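PDB 2V84: Spermidine/putrescine ABC transporter, periplasmic binding protein from Treponema pallidum, which probably binds polyamines such as spermidine and putrescine in the periplasm as the receptor component of an ABC transporter. Local coordinates for residues 62-65 against 66-70; 246-250 against 251-255. All blocks are in the same frame, centred on the assembly; numbering follows the deposited sequence.

Interaction 1: 62-65 against 66-70; sequences DMFA and KLSIG
The C-terminal part of helix 60-67 and the chain that follows meet here in a local contact, in which Met-63, Phe-64 and Ala-65 touch the three residues that come after them. Leu-67 N donates to Met-63 O over 3.3 Å, an i to i+4 bond; the donor lies in the carbonyl plane, with a C=O...N angle of 155°. The same oxygen also receives a weak bond from Lys-66 N at 3.1 Å, an i to i+3 pairing, one residue shorter than the alpha-helical step. Phe-64 O is likewise shared. It takes a weak bond from Leu-67 N at 3.0 Å and a further hydrogen bond from the hydroxyl of Ser-68, whose OG stands 3.0 Å away and above the carbonyl plane, 36° out of it. Serine suits this position because its short side chain can turn back on the helix: with OG beside its own backbone N (chi1 -58°), the hydroxyl reaches a carbonyl four residues earlier. OG also lies 3.8 Å from Phe-64 CD2, approaching the ring obliquely. On the buried side the chains of Met-63 and Leu-67 cross, SD of the methionine facing CD2 of the leucine in one of the two conformers that Leu-67 adopts. The methionine chain, bent at chi2 and chi3, is flexible enough to fit such an apolar layer. That layer packs Met-63, Phe-64 and Leu-67 against Met-87 of helix 81-89, while Met-63 and Leu-67 also rest on Val-77 of strand 76-77. Lys-66 passes Tyr-30 of strand 26-32, and its NZ is hydrogen-bonded to Tyr-74 OH.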
ATOM      1  N   ASP A  62      -6.009 -12.832   1.885  1.00 35.60           N
ATOM      2  CA  ASP A  62      -7.299 -13.091   2.554  1.00 35.75           C
ATOM      3  C   ASP A  62      -8.512 -12.607   1.729  1.00 35.70           C
ATOM      4  O   ASP A  62      -9.504 -13.322   1.574  1.00 36.04           O
ATOM      5  CB  ASP A  62      -7.313 -12.381   3.912  1.00 36.20           C
ATOM      6  CG  ASP A  62      -6.525 -13.117   4.974  1.00 36.52           C
ATOM      7  OD1 ASP A  62      -6.229 -14.323   4.794  1.00 38.44           O
ATOM      8  OD2 ASP A  62      -6.202 -12.482   6.006  1.00 39.23           O
ATOM      9  N   MET A  63      -8.422 -11.374   1.227  1.00 35.79           N
ATOM     10  CA  MET A  63      -9.401 -10.812   0.307  1.00 35.69           C
ATOM     11  C   MET A  63      -9.577 -11.746  -0.857  1.00 35.87           C
ATOM     12  O   MET A  63     -10.710 -12.085  -1.218  1.00 36.38           O
ATOM     13  CB  MET A  63      -8.916  -9.459  -0.218  1.00 35.16           C
ATOM     14  CG  MET A  63      -9.763  -8.884  -1.354  1.00 34.96           C
ATOM     15  SD  MET A  63      -9.391  -9.476  -3.034  1.00 33.87           S
ATOM     16  CE  MET A  63      -7.752  -8.769  -3.239  1.00 30.76           C
ATOM     17  N   PHE A  64      -8.451 -12.151  -1.451  1.00 36.00           N
ATOM     18  CA  PHE A  64      -8.474 -12.959  -2.669  1.00 36.35           C
ATOM     19  C   PHE A  64      -9.247 -14.234  -2.408  1.00 36.95           C
ATOM     20  O   PHE A  64     -10.050 -14.650  -3.242  1.00 36.57           O
ATOM     21  CB  PHE A  64      -7.051 -13.272  -3.156  1.00 36.25           C
ATOM     22  CG  PHE A  64      -7.007 -14.124  -4.383  1.00 35.82           C
ATOM     23  CD1 PHE A  64      -7.006 -13.543  -5.650  1.00 36.05           C
ATOM     24  CD2 PHE A  64      -7.001 -15.519  -4.281  1.00 37.26           C
ATOM     25  CE1 PHE A  64      -6.983 -14.330  -6.799  1.00 36.30           C
ATOM     26  CE2 PHE A  64      -6.980 -16.314  -5.421  1.00 36.63           C
ATOM     27  CZ  PHE A  64      -6.978 -15.723  -6.685  1.00 37.10           C
ATOM     28  N   ALA A  65      -9.001 -14.832  -1.237  1.00 38.19           N
ATOM     29  CA  ALA A  65      -9.634 -16.090  -0.822  1.00 38.71           C
ATOM     30  C   ALA A  65     -11.146 -16.034  -0.802  1.00 39.39           C
ATOM     31  O   ALA A  65     -11.814 -17.008  -1.155  1.00 39.85           O
ATOM     32  CB  ALA A  65      -9.135 -16.492   0.538  1.00 38.67           C
ATOM     33  N   LYS A  66     -11.697 -14.907  -0.370  1.00 39.87           N
ATOM     34  CA  LYS A  66     -13.151 -14.746  -0.353  1.00 40.67           C
ATOM     35  C   LYS A  66     -13.714 -14.581  -1.756  1.00 40.98           C
ATOM     36  O   LYS A  66     -14.860 -14.968  -2.026  1.00 41.06           O
ATOM     37  CB  LYS A  66     -13.540 -13.565   0.525  1.00 40.59           C
ATOM     38  CG  LYS A  66     -14.806 -13.786   1.323  1.00 41.61           C
ATOM     39  CD  LYS A  66     -14.574 -13.321   2.739  1.00 41.32           C
ATOM     40  CE  LYS A  66     -15.863 -13.023   3.458  1.00 41.54           C
ATOM     41  NZ  LYS A  66     -15.578 -12.195   4.666  1.00 43.34           N
ATOM     42  N   LEU A  67     -12.895 -14.027  -2.647  0.50 40.93           N
ATOM     43  CA  LEU A  67     -13.301 -13.739  -4.021  0.50 40.95           C
ATOM     44  C   LEU A  67     -12.861 -14.820  -5.013  0.50 41.47           C
ATOM     45  O   LEU A  67     -13.129 -14.720  -6.216  0.50 41.46           O
ATOM     46  CB  LEU A  67     -12.788 -12.358  -4.446  0.50 40.33           C
ATOM     47  CG  LEU A  67     -13.637 -11.164  -4.000  0.50 39.36           C
ATOM     48  CD1 LEU A  67     -13.662 -10.964  -2.492  0.50 36.90           C
ATOM     49  CD2 LEU A  67     -13.138  -9.909  -4.685  0.50 37.99           C
ATOM     50  N   SER A  68     -12.209 -15.858  -4.493  1.00 42.02           N
ATOM     51  CA  SER A  68     -11.789 -17.015  -5.293  1.00 43.10           C
ATOM     52  C   SER A  68     -12.964 -17.623  -6.047  1.00 43.76           C
ATOM     53  O   SER A  68     -14.118 -17.513  -5.618  1.00 43.87           O
ATOM     54  CB  SER A  68     -11.176 -18.102  -4.394  1.00 42.57           C
ATOM     55  OG  SER A  68     -10.076 -17.592  -3.677  1.00 44.33           O
ATOM     56  N   ILE A  69     -12.654 -18.266  -7.167  1.00 44.83           N
ATOM     57  CA  ILE A  69     -13.648 -19.002  -7.948  1.00 46.38           C
ATOM     58  C   ILE A  69     -14.771 -19.523  -7.019  1.00 46.62           C
ATOM     59  O   ILE A  69     -14.569 -20.462  -6.234  1.00 46.78           O
ATOM     60  CB  ILE A  69     -12.972 -20.154  -8.792  1.00 46.86           C
ATOM     61  CG1 ILE A  69     -11.926 -19.582  -9.776  1.00 47.93           C
ATOM     62  CG2 ILE A  69     -14.017 -20.999  -9.546  1.00 46.66           C
ATOM     63  CD1 ILE A  69     -10.639 -18.983  -9.127  1.00 45.52           C
ATOM     64  N   GLY A  70     -15.947 -18.905  -7.115  1.00 46.99           N
ATOM     65  CA  GLY A  70     -16.233 -17.944  -8.171  1.00 46.65           C
ATOM     66  C   GLY A  70     -16.763 -16.575  -7.764  1.00 46.84           C
ATOM     67  O   GLY A  70     -16.475 -15.575  -8.433  1.00 46.69           O
TER

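Interaction 2: 246-250 against 251-255; sequences FIPQD and VASPV
Pro-248 O is gripped from two directions: the hydroxyl of Ser-253 donates to it with OG 2.8 Å away, and a water donates to it at 2.6 Å. The serine hydroxyl is tilted 24° from the carbonyl plane. That same water gives its other hydrogen to Val-251 O at 2.9 Å, so it bridges the two carbonyls and adds a second donor to each; the other is Ser-253 OG at Pro-248 O and a weak bond from Ser-253 N at Val-251 O. Serine fits position 253 because its CB points toward the preceding segment and its small side chain sets OG beside the backbone N (chi1 -53°), from where it reaches across the turn. OG is also hydrogen-bonded to Trp-148 NE1, which gives this buried hydroxyl a second partner. The whole is a connection between strands 243-246 and 254-260 of the mixed sheet, and Ala-252 forms the centre of an inverse gamma turn within it. The Ser-253 side chain lies about 7 Å from that of Glu-168, a predicted spermidine-binding residue. Ile-247 CG2 meets Ser-253 CB at 4.0 Å, and the rigid Pro-248 ring brings its CB into van der Waals approach to the serine OG. The same CB forms an apolar pair with Val-251 CG2 at 4.4 Å. At the outer bend Asp-250 OD1 runs alongside Val-251 CG1 at 4.0 Å. Gln-249 curls back, its NE2 donating to Ile-247 O at 2.8 Å almost within its own amide plane, and also to Asp-316 O.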
ATOM      1  N   PHE A 246      11.142   8.478   5.888  1.00 26.19           N
ATOM      2  CA  PHE A 246      11.530   8.702   4.494  1.00 27.02           C
ATOM      3  C   PHE A 246      11.335   7.447   3.679  1.00 28.08           C
ATOM      4  O   PHE A 246      11.448   6.337   4.185  1.00 28.66           O
ATOM      5  CB  PHE A 246      13.007   9.141   4.381  1.00 26.07           C
ATOM      6  CG  PHE A 246      13.959   8.264   5.140  1.00 25.39           C
ATOM      7  CD1 PHE A 246      14.219   8.503   6.486  1.00 24.95           C
ATOM      8  CD2 PHE A 246      14.624   7.227   4.510  1.00 22.20           C
ATOM      9  CE1 PHE A 246      15.095   7.683   7.208  1.00 25.80           C
ATOM     10  CE2 PHE A 246      15.494   6.410   5.210  1.00 23.46           C
ATOM     11  CZ  PHE A 246      15.732   6.637   6.573  1.00 25.49           C
ATOM     12  N   ILE A 247      11.053   7.634   2.398  1.00 29.93           N
ATOM     13  CA  ILE A 247      11.122   6.551   1.432  1.00 30.74           C
ATOM     14  C   ILE A 247      12.469   6.778   0.746  1.00 31.21           C
ATOM     15  O   ILE A 247      12.687   7.858   0.205  1.00 31.69           O
ATOM     16  CB  ILE A 247       9.962   6.650   0.411  1.00 31.20           C
ATOM     17  CG1 ILE A 247       8.610   6.591   1.131  1.00 32.18           C
ATOM     18  CG2 ILE A 247      10.108   5.584  -0.700  1.00 31.20           C
ATOM     19  CD1 ILE A 247       7.507   7.450   0.502  1.00 34.72           C
ATOM     20  N   PRO A 248      13.393   5.785   0.791  1.00 31.24           N
ATOM     21  CA  PRO A 248      14.714   5.972   0.214  1.00 31.15           C
ATOM     22  C   PRO A 248      14.653   6.431  -1.251  1.00 32.07           C
ATOM     23  O   PRO A 248      13.928   5.834  -2.055  1.00 32.34           O
ATOM     24  CB  PRO A 248      15.336   4.579   0.338  1.00 30.61           C
ATOM     25  CG  PRO A 248      14.688   4.037   1.586  1.00 30.41           C
ATOM     26  CD  PRO A 248      13.265   4.473   1.456  1.00 30.40           C
ATOM     27  N   GLN A 249      15.396   7.492  -1.563  1.00 32.89           N
ATOM     28  CA  GLN A 249      15.295   8.181  -2.857  1.00 32.80           C
ATOM     29  C   GLN A 249      16.460   7.879  -3.799  1.00 33.41           C
ATOM     30  O   GLN A 249      16.424   8.270  -4.977  1.00 33.40           O
ATOM     31  CB  GLN A 249      15.168   9.698  -2.643  1.00 32.66           C
ATOM     32  CG  GLN A 249      13.910  10.148  -1.883  1.00 32.93           C
ATOM     33  CD  GLN A 249      12.610   9.932  -2.653  1.00 33.60           C
ATOM     34  OE1 GLN A 249      12.432  10.445  -3.754  1.00 33.97           O
ATOM     35  NE2 GLN A 249      11.699   9.178  -2.071  1.00 32.52           N
ATOM     36  N   ASP A 250      17.488   7.187  -3.296  1.00 32.69           N
ATOM     37  CA  ASP A 250      18.681   6.894  -4.103  1.00 33.14           C
ATOM     38  C   ASP A 250      18.540   5.617  -4.941  1.00 32.44           C
ATOM     39  O   ASP A 250      19.431   5.276  -5.715  1.00 32.80           O
ATOM     40  CB  ASP A 250      19.957   6.884  -3.236  1.00 33.44           C
ATOM     41  CG  ASP A 250      20.034   5.687  -2.288  1.00 35.58           C
ATOM     42  OD1 ASP A 250      19.005   5.311  -1.663  1.00 36.37           O
ATOM     43  OD2 ASP A 250      21.157   5.140  -2.153  1.00 36.71           O
ATOM     44  N   VAL A 251      17.404   4.940  -4.787  1.00 31.36           N
ATOM     45  CA  VAL A 251      17.073   3.705  -5.494  1.00 30.90           C
ATOM     46  C   VAL A 251      15.595   3.717  -5.884  1.00 30.35           C
ATOM     47  O   VAL A 251      14.848   4.571  -5.415  1.00 30.82           O
ATOM     48  CB  VAL A 251      17.371   2.433  -4.631  1.00 31.23           C
ATOM     49  CG1 VAL A 251      18.865   2.305  -4.339  1.00 31.50           C
ATOM     50  CG2 VAL A 251      16.564   2.443  -3.356  1.00 30.37           C
ATOM     51  N   ALA A 252      15.177   2.777  -6.731  1.00 29.64           N
ATOM     52  CA  ALA A 252      13.775   2.673  -7.136  1.00 28.77           C
ATOM     53  C   ALA A 252      12.997   1.818  -6.144  1.00 28.27           C
ATOM     54  O   ALA A 252      12.651   0.682  -6.420  1.00 26.98           O
ATOM     55  CB  ALA A 252      13.658   2.113  -8.564  1.00 29.39           C
ATOM     56  N   SER A 253      12.748   2.379  -4.963  1.00 28.32           N
ATOM     57  CA  SER A 253      12.055   1.672  -3.885  1.00 28.26           C
ATOM     58  C   SER A 253      10.660   1.218  -4.306  1.00 28.35           C
ATOM     59  O   SER A 253      10.006   1.900  -5.091  1.00 28.80           O
ATOM     60  CB  SER A 253      11.922   2.574  -2.664  1.00 27.44           C
ATOM     61  OG  SER A 253      13.176   3.103  -2.302  1.00 27.28           O
ATOM     62  N   PRO A 254      10.191   0.085  -3.748  1.00 28.67           N
ATOM     63  CA  PRO A 254       8.852  -0.391  -4.081  1.00 27.89           C
ATOM     64  C   PRO A 254       7.732   0.585  -3.702  1.00 28.52           C
ATOM     65  O   PRO A 254       7.690   1.138  -2.587  1.00 28.41           O
ATOM     66  CB  PRO A 254       8.699  -1.698  -3.299  1.00 27.11           C
ATOM     67  CG  PRO A 254       9.959  -1.940  -2.574  1.00 28.11           C
ATOM     68  CD  PRO A 254      10.895  -0.778  -2.779  1.00 28.64           C
ATOM     69  N   VAL A 255       6.806   0.754  -4.643  1.00 28.72           N
ATOM     70  CA  VAL A 255       5.647   1.628  -4.523  1.00 28.62           C
ATOM     71  C   VAL A 255       4.392   0.746  -4.729  1.00 27.75           C
ATOM     72  O   VAL A 255       4.453  -0.262  -5.414  1.00 28.06           O
ATOM     73  CB  VAL A 255       5.753   2.802  -5.566  1.00 29.13           C
ATOM     74  CG1 VAL A 255       4.511   3.665  -5.601  1.00 31.12           C
ATOM     75  CG2 VAL A 255       6.965   3.687  -5.261  1.00 29.93           C
TER
HETATM   76  O   HOH W   1      12.561   5.899  -4.245  1.00 27.78           O

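Overall arrangement
Read from the N terminus, interaction 1 comes first, where the chain passes from helix 60-67 toward strand 76-77; interaction 2 opens much later, in the loop from strand 243-246 to strand 254-260. Each closes a short local turn, and the two stand in series, neither nested nor crossing. The centres of interactions 1 and 2 lie about 31 Å apart, on opposite sides of the chain's centre. Their nearest atoms remain about 15 Å apart. The first joins the C-terminal part of a helix to helix 81-89 and the three-stranded parallel sheet. The second belongs to the mixed sheet, where Ser-253 and Val-255 bond through their backbones to Thr-321, and Val-255 also to Lys-323.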